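Local coordinates for protein flavohemoglobin (Malassezia yamatoensis, PDB 6O0A) that probably detoxifies nitric oxide by oxidising it at a haem-bound oxygen, with electrons passed from NAD(P)H through FAD, and is required for NO resistance, at residues T197-P201 and E231-R235; P292-F296 and V368-G372. One frame throughout, in Å; residues are numbered along the deposited sequence.

Contact 1 of 2, residues T197-P201 and E231-R235; sequences TAMTP and ETQRR
The Arg234 guanidinium has the Met199 methyl on one face, and the Thr200 carbonyl and a water at its edge. Met199 CE sits 3.4 Å above the guanidinium plane, over its centre, and is 3.5 Å from Arg234 CZ. At the edge, Arg234 NH2 gives a bond of 2.7 Å to Thr200 O; it is nearly straight, 168° at the hydrogen, and lies in both the guanidinium and the carbonyl planes, on a lone pair of the oxygen. Arg234 NH1 adds a weak, bent bond of 3.3 Å to Thr200 O. The water, in the guanidinium plane, accepts from Thr200 N at 2.8 Å and, weakly, from Arg234 NH2, so the backbone of Thr200 is held at both N and O.

A turn at chi3 (60°) folds the Met199 methyl back over the guanidinium, and it also reaches the turn before the strand, with CE 3.3 Å from Glu231 O. The Thr200 hydroxyl is engaged elsewhere, with Gln165 and the backbone of Ala166, while Phe174 of strand 171-181 touches both Met199 and Arg234. The contact thus ties the loop after strand 186-193 to the start of edge strand 234-239 in the FAD-binding beta domain. The strong NH2 bond sets the rotation of the guanidinium, the two weak bonds only adding to it, and the carbonyl dipole would probably offset part of its charge.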
ATOM      1  N   THR A 197      22.838  -7.205  -8.900  1.00 15.98           N
ATOM      2  CA  THR A 197      21.478  -7.639  -9.212  1.00 17.03           C
ATOM      3  C   THR A 197      20.819  -6.685 -10.205  1.00 16.89           C
ATOM      4  O   THR A 197      20.812  -5.472  -9.993  1.00 16.77           O
ATOM      5  CB  THR A 197      20.642  -7.712  -7.929  1.00 24.53           C
ATOM      6  OG1 THR A 197      21.131  -8.772  -7.094  1.00 20.87           O
ATOM      7  CG2 THR A 197      19.183  -7.966  -8.250  1.00 18.64           C
ATOM      8  N   ALA A 198      20.260  -7.234 -11.285  1.00 14.57           N
ATOM      9  CA  ALA A 198      19.572  -6.404 -12.271  1.00 16.51           C
ATOM     10  C   ALA A 198      18.293  -5.818 -11.678  1.00 20.96           C
ATOM     11  O   ALA A 198      17.575  -6.490 -10.934  1.00 20.78           O
ATOM     12  CB  ALA A 198      19.248  -7.227 -13.521  1.00 18.86           C
ATOM     13  N   MET A 199      18.001  -4.555 -12.017  1.00 15.52           N
ATOM     14  CA  MET A 199      16.813  -3.869 -11.526  1.00 16.31           C
ATOM     15  C   MET A 199      15.621  -4.136 -12.439  1.00 17.87           C
ATOM     16  O   MET A 199      15.735  -4.042 -13.668  1.00 18.95           O
ATOM     17  CB  MET A 199      17.051  -2.358 -11.435  1.00 15.14           C
ATOM     18  CG  MET A 199      18.051  -1.953 -10.356  1.00 16.89           C
ATOM     19  SD  MET A 199      18.473  -0.206 -10.489  1.00 17.19           S
ATOM     20  CE  MET A 199      16.862   0.552 -10.272  1.00 18.18           C
ATOM     21  N   THR A 200      14.483  -4.464 -11.828  1.00 18.62           N
ATOM     22  CA  THR A 200      13.219  -4.485 -12.557  1.00 17.17           C
ATOM     23  C   THR A 200      12.768  -3.050 -12.804  1.00 15.52           C
ATOM     24  O   THR A 200      12.788  -2.240 -11.870  1.00 16.62           O
ATOM     25  CB  THR A 200      12.153  -5.219 -11.744  1.00 17.56           C
ATOM     26  OG1 THR A 200      12.595  -6.555 -11.487  1.00 15.23           O
ATOM     27  CG2 THR A 200      10.849  -5.280 -12.518  1.00 18.45           C
ATOM     28  N   PRO A 201      12.371  -2.700 -14.026  1.00 16.53           N
ATOM     29  CA  PRO A 201      11.845  -1.350 -14.268  1.00 17.77           C
ATOM     30  C   PRO A 201      10.566  -1.118 -13.484  1.00 19.17           C
ATOM     31  O   PRO A 201       9.650  -1.941 -13.498  1.00 22.66           O
ATOM     32  CB  PRO A 201      11.592  -1.332 -15.781  1.00 24.85           C
ATOM     33  CG  PRO A 201      12.452  -2.413 -16.334  1.00 29.68           C
ATOM     34  CD  PRO A 201      12.488  -3.480 -15.265  1.00 19.30           C
ATOM     35  N   GLU A 231      17.063   5.375 -14.572  1.00 17.11           N
ATOM     36  CA  GLU A 231      16.637   3.982 -14.505  1.00 19.64           C
ATOM     37  C   GLU A 231      17.588   3.147 -13.664  1.00 18.80           C
ATOM     38  O   GLU A 231      17.222   2.046 -13.237  1.00 23.09           O
ATOM     39  CB  GLU A 231      16.508   3.404 -15.914  1.00 27.65           C
ATOM     40  CG  GLU A 231      15.092   3.512 -16.467  1.00 48.37           C
ATOM     41  CD  GLU A 231      15.052   3.854 -17.947  1.00 66.88           C
ATOM     42  OE1 GLU A 231      16.123   4.141 -18.526  1.00 76.39           O
ATOM     43  OE2 GLU A 231      13.944   3.841 -18.530  1.00 65.84           O
ATOM     44  N   THR A 232      18.784   3.660 -13.404  1.00 17.95           N
ATOM     45  CA  THR A 232      19.771   3.019 -12.546  1.00 20.48           C
ATOM     46  C   THR A 232      19.604   3.379 -11.071  1.00 19.18           C
ATOM     47  O   THR A 232      20.480   3.043 -10.261  1.00 18.69           O
ATOM     48  CB  THR A 232      21.170   3.409 -13.017  1.00 25.27           C
ATOM     49  OG1 THR A 232      21.237   4.838 -13.089  1.00 21.94           O
ATOM     50  CG2 THR A 232      21.441   2.833 -14.395  1.00 29.03           C
ATOM     51  N   GLN A 233      18.505   4.043 -10.705  1.00 12.73           N
ATOM     52  CA  GLN A 233      18.302   4.567  -9.360  1.00 12.39           C
ATOM     53  C   GLN A 233      16.937   4.178  -8.805  1.00 13.87           C
ATOM     54  O   GLN A 233      15.983   3.942  -9.553  1.00 14.59           O
ATOM     55  CB  GLN A 233      18.426   6.104  -9.352  1.00 15.42           C
ATOM     56  CG  GLN A 233      19.781   6.572  -9.811  1.00 17.50           C
ATOM     57  CD  GLN A 233      19.837   8.067 -10.025  1.00 19.83           C
ATOM     58  OE1 GLN A 233      18.827   8.708 -10.342  1.00 17.44           O
ATOM     59  NE2 GLN A 233      21.016   8.633  -9.844  1.00 19.63           N
ATOM     60  N   ARG A 234      16.852   4.129  -7.473  1.00 13.78           N
ATOM     61  CA  ARG A 234      15.580   4.124  -6.753  1.00 14.34           C
ATOM     62  C   ARG A 234      15.546   5.377  -5.893  1.00 18.01           C
ATOM     63  O   ARG A 234      16.444   5.584  -5.067  1.00 15.63           O
ATOM     64  CB  ARG A 234      15.424   2.882  -5.870  1.00 13.61           C
ATOM     65  CG  ARG A 234      15.492   1.574  -6.637  1.00 13.23           C
ATOM     66  CD  ARG A 234      14.256   1.356  -7.504  1.00 13.39           C
ATOM     67  NE  ARG A 234      14.207  -0.037  -7.937  1.00 12.69           N
ATOM     68  CZ  ARG A 234      13.748  -0.451  -9.110  1.00 13.17           C
ATOM     69  NH1 ARG A 234      13.270   0.423  -9.996  1.00 15.63           N
ATOM     70  NH2 ARG A 234      13.767  -1.741  -9.406  1.00 14.05           N
ATOM     71  N   ARG A 235      14.525   6.206  -6.086  1.00 11.44           N
ATOM     72  CA  ARG A 235      14.391   7.460  -5.362  1.00 11.26           C
ATOM     73  C   ARG A 235      13.082   7.460  -4.586  1.00 12.14           C
ATOM     74  O   ARG A 235      12.041   7.073  -5.124  1.00 12.76           O
ATOM     75  CB  ARG A 235      14.445   8.651  -6.319  1.00 10.11           C
ATOM     76  CG  ARG A 235      14.216   9.985  -5.632  1.00 12.20           C
ATOM     77  CD  ARG A 235      14.044  11.087  -6.674  1.00 11.59           C
ATOM     78  NE  ARG A 235      13.623  12.337  -6.040  1.00 12.56           N
ATOM     79  CZ  ARG A 235      12.908  13.265  -6.668  1.00 14.92           C
ATOM     80  NH1 ARG A 235      12.541  13.065  -7.924  1.00 16.09           N
ATOM     81  NH2 ARG A 235      12.563  14.384  -6.043  1.00 16.32           N
TER
HETATM   82  O   HOH W   1      14.525  -4.532  -8.982  1.00 14.74           O

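Contact 2 of 2, residues P292-F296 and V368-G372; sequences PVLAF and VFLCG
Phe296 drives the CE2 corner of its ring into the face of Phe369, a T-shaped pair with centroids 5.1 Å apart and planes at 79°. Phe296 CE2 stands 3.7 Å above the Phe369 plane, over its centre, and is therefore almost equally far from all six ring carbons. The rim of Phe369 is packed too: Pro292 CG lies near the ring plane, 3.7 Å from Phe369 CZ, and Val293 CG2 comes to 4.0 Å from Phe369 CE2. The Phe369 side chain already leaves the strand on the side of the helix, and with CG anti to the backbone N (chi1 170°) its ring settles where its face meets Phe296.

The helix 290-302 runs over the parallel sheet of the NAD-binding domain, a Rossmann-like fold of the ferredoxin reductase family, and Phe369 is on the strand 367-371 beside one of the two middle strands, 281-286, whose Leu283 touches both Phe369 and Val293. The local helix and strand axes are 10.2 Å apart, a gap bridged by side chains, and point at 140° to each other. Leu273 of helix 270-273 touches both phenylalanines.

Packing is lighter toward the end of the strand. All five touching residues are buried, so the contrast is between tight and lighter packing and not with solvent. There Cys371 meets the helix through one partner, with SG 3.8 Å from Pro292 CG, and Phe399 touches both of these residues from the C-terminal tail. Pro292 belongs to both parts, joining the rim of Phe369 to Cys371, and its side chain lies about 5 Å from the bound FAD.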
ATOM      1  N   PRO A 292       3.078   9.546  -5.127  1.00 11.41           N
ATOM      2  CA  PRO A 292       2.535   8.953  -6.370  1.00 11.47           C
ATOM      3  C   PRO A 292       2.075   9.992  -7.385  1.00 11.23           C
ATOM      4  O   PRO A 292       2.195   9.765  -8.596  1.00 13.33           O
ATOM      5  CB  PRO A 292       1.362   8.084  -5.877  1.00 14.70           C
ATOM      6  CG  PRO A 292       1.028   8.601  -4.525  1.00 18.62           C
ATOM      7  CD  PRO A 292       2.305   9.122  -3.938  1.00 11.41           C
ATOM      8  N   VAL A 293       1.561  11.130  -6.923  1.00 12.71           N
ATOM      9  CA  VAL A 293       1.121  12.179  -7.844  1.00 13.90           C
ATOM     10  C   VAL A 293       2.287  12.652  -8.711  1.00 11.48           C
ATOM     11  O   VAL A 293       2.174  12.769  -9.939  1.00 14.34           O
ATOM     12  CB  VAL A 293       0.478  13.332  -7.052  1.00 13.81           C
ATOM     13  CG1 VAL A 293       0.185  14.529  -7.961  1.00 13.17           C
ATOM     14  CG2 VAL A 293      -0.820  12.860  -6.370  1.00 15.69           C
ATOM     15  N   LEU A 294       3.432  12.926  -8.087  1.00 13.17           N
ATOM     16  CA  LEU A 294       4.610  13.325  -8.852  1.00 14.18           C
ATOM     17  C   LEU A 294       5.062  12.226  -9.821  1.00 14.06           C
ATOM     18  O   LEU A 294       5.417  12.506 -10.973  1.00 12.62           O
ATOM     19  CB  LEU A 294       5.735  13.701  -7.891  1.00 13.52           C
ATOM     20  CG  LEU A 294       7.049  14.077  -8.565  1.00 13.22           C
ATOM     21  CD1 LEU A 294       6.861  15.274  -9.507  1.00 14.17           C
ATOM     22  CD2 LEU A 294       8.128  14.363  -7.514  1.00 16.62           C
ATOM     23  N   ALA A 295       5.042  10.964  -9.383  1.00 12.73           N
ATOM     24  CA  ALA A 295       5.348   9.874 -10.309  1.00 13.42           C
ATOM     25  C   ALA A 295       4.400   9.871 -11.509  1.00 14.54           C
ATOM     26  O   ALA A 295       4.838   9.722 -12.657  1.00 13.56           O
ATOM     27  CB  ALA A 295       5.295   8.528  -9.569  1.00 15.62           C
ATOM     28  N   PHE A 296       3.097  10.049 -11.263  1.00 14.00           N
ATOM     29  CA  PHE A 296       2.122  10.044 -12.355  1.00 15.36           C
ATOM     30  C   PHE A 296       2.347  11.216 -13.295  1.00 15.40           C
ATOM     31  O   PHE A 296       2.299  11.064 -14.522  1.00 17.59           O
ATOM     32  CB  PHE A 296       0.695  10.126 -11.804  1.00 16.69           C
ATOM     33  CG  PHE A 296       0.249   8.913 -11.043  1.00 17.37           C
ATOM     34  CD1 PHE A 296       0.776   7.655 -11.315  1.00 19.22           C
ATOM     35  CD2 PHE A 296      -0.715   9.034 -10.055  1.00 18.33           C
ATOM     36  CE1 PHE A 296       0.345   6.541 -10.611  1.00 21.49           C
ATOM     37  CE2 PHE A 296      -1.144   7.922  -9.342  1.00 17.27           C
ATOM     38  CZ  PHE A 296      -0.613   6.677  -9.625  1.00 16.06           C
ATOM     39  N   VAL A 368     -10.593   9.749 -10.444  1.00 19.67           N
ATOM     40  CA  VAL A 368     -10.100  10.565  -9.341  1.00 20.20           C
ATOM     41  C   VAL A 368      -9.206   9.699  -8.472  1.00 18.52           C
ATOM     42  O   VAL A 368      -9.624   8.623  -8.028  1.00 25.65           O
ATOM     43  CB  VAL A 368     -11.251  11.151  -8.506  1.00 21.20           C
ATOM     44  CG1 VAL A 368     -10.694  12.007  -7.395  1.00 19.58           C
ATOM     45  CG2 VAL A 368     -12.210  11.947  -9.389  1.00 18.80           C
ATOM     46  N   PHE A 369      -7.989  10.173  -8.220  1.00 16.66           N
ATOM     47  CA  PHE A 369      -7.009   9.477  -7.394  1.00 16.68           C
ATOM     48  C   PHE A 369      -6.794  10.250  -6.095  1.00 23.22           C
ATOM     49  O   PHE A 369      -6.623  11.472  -6.122  1.00 20.41           O
ATOM     50  CB  PHE A 369      -5.685   9.328  -8.151  1.00 17.46           C
ATOM     51  CG  PHE A 369      -4.555   8.831  -7.301  1.00 18.93           C
ATOM     52  CD1 PHE A 369      -4.452   7.488  -6.977  1.00 22.13           C
ATOM     53  CD2 PHE A 369      -3.590   9.709  -6.822  1.00 17.78           C
ATOM     54  CE1 PHE A 369      -3.410   7.031  -6.187  1.00 20.72           C
ATOM     55  CE2 PHE A 369      -2.531   9.253  -6.032  1.00 18.44           C
ATOM     56  CZ  PHE A 369      -2.443   7.915  -5.716  1.00 16.90           C
ATOM     57  N   LEU A 370      -6.808   9.542  -4.962  1.00 16.17           N
ATOM     58  CA  LEU A 370      -6.598  10.142  -3.647  1.00 17.45           C
ATOM     59  C   LEU A 370      -5.377   9.533  -2.974  1.00 15.93           C
ATOM     60  O   LEU A 370      -5.216   8.311  -2.952  1.00 17.10           O
ATOM     61  CB  LEU A 370      -7.799   9.925  -2.720  1.00 18.59           C
ATOM     62  CG  LEU A 370      -9.183  10.244  -3.263  1.00 23.52           C
ATOM     63  CD1 LEU A 370     -10.243   9.854  -2.232  1.00 22.07           C
ATOM     64  CD2 LEU A 370      -9.261  11.725  -3.618  1.00 25.04           C
ATOM     65  N   CYS A 371      -4.545  10.378  -2.379  1.00 15.43           N
ATOM     66  CA  CYS A 371      -3.483   9.857  -1.528  1.00 15.67           C
ATOM     67  C   CYS A 371      -3.212  10.852  -0.412  1.00 17.91           C
ATOM     68  O   CYS A 371      -2.778  11.975  -0.674  1.00 15.31           O
ATOM     69  CB  CYS A 371      -2.213   9.595  -2.327  1.00 15.61           C
ATOM     70  SG  CYS A 371      -1.008   8.708  -1.363  1.00 19.15           S
ATOM     71  N   GLY A 372      -3.459  10.434   0.819  1.00 21.10           N
ATOM     72  CA  GLY A 372      -3.226  11.269   1.971  1.00 22.54           C
ATOM     73  C   GLY A 372      -3.501  10.470   3.222  1.00 21.91           C
ATOM     74  O   GLY A 372      -3.718   9.258   3.165  1.00 22.08           O
TER

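Overall arrangement
Contact 2 is wholly buried, whereas contact 1 is only partly so, with Glu231 and Thr232 on the surface. They hold different elements: a loop and the start of an edge strand of the antiparallel FAD-binding sheet in contact 1, a helix and an inner strand of the parallel NAD-binding sheet in contact 2. The chemistry follows the place, mixed in contact 1, where a methyl covers a hydrogen-bonded guanidinium near the surface, and apolar in contact 2. Their centres are 22 Å apart and their nearest atoms about 5 Å, without touching. Contact 2 lies by the flavin, whereas the Arg234 side chain of contact 1 is about 12 Å from it.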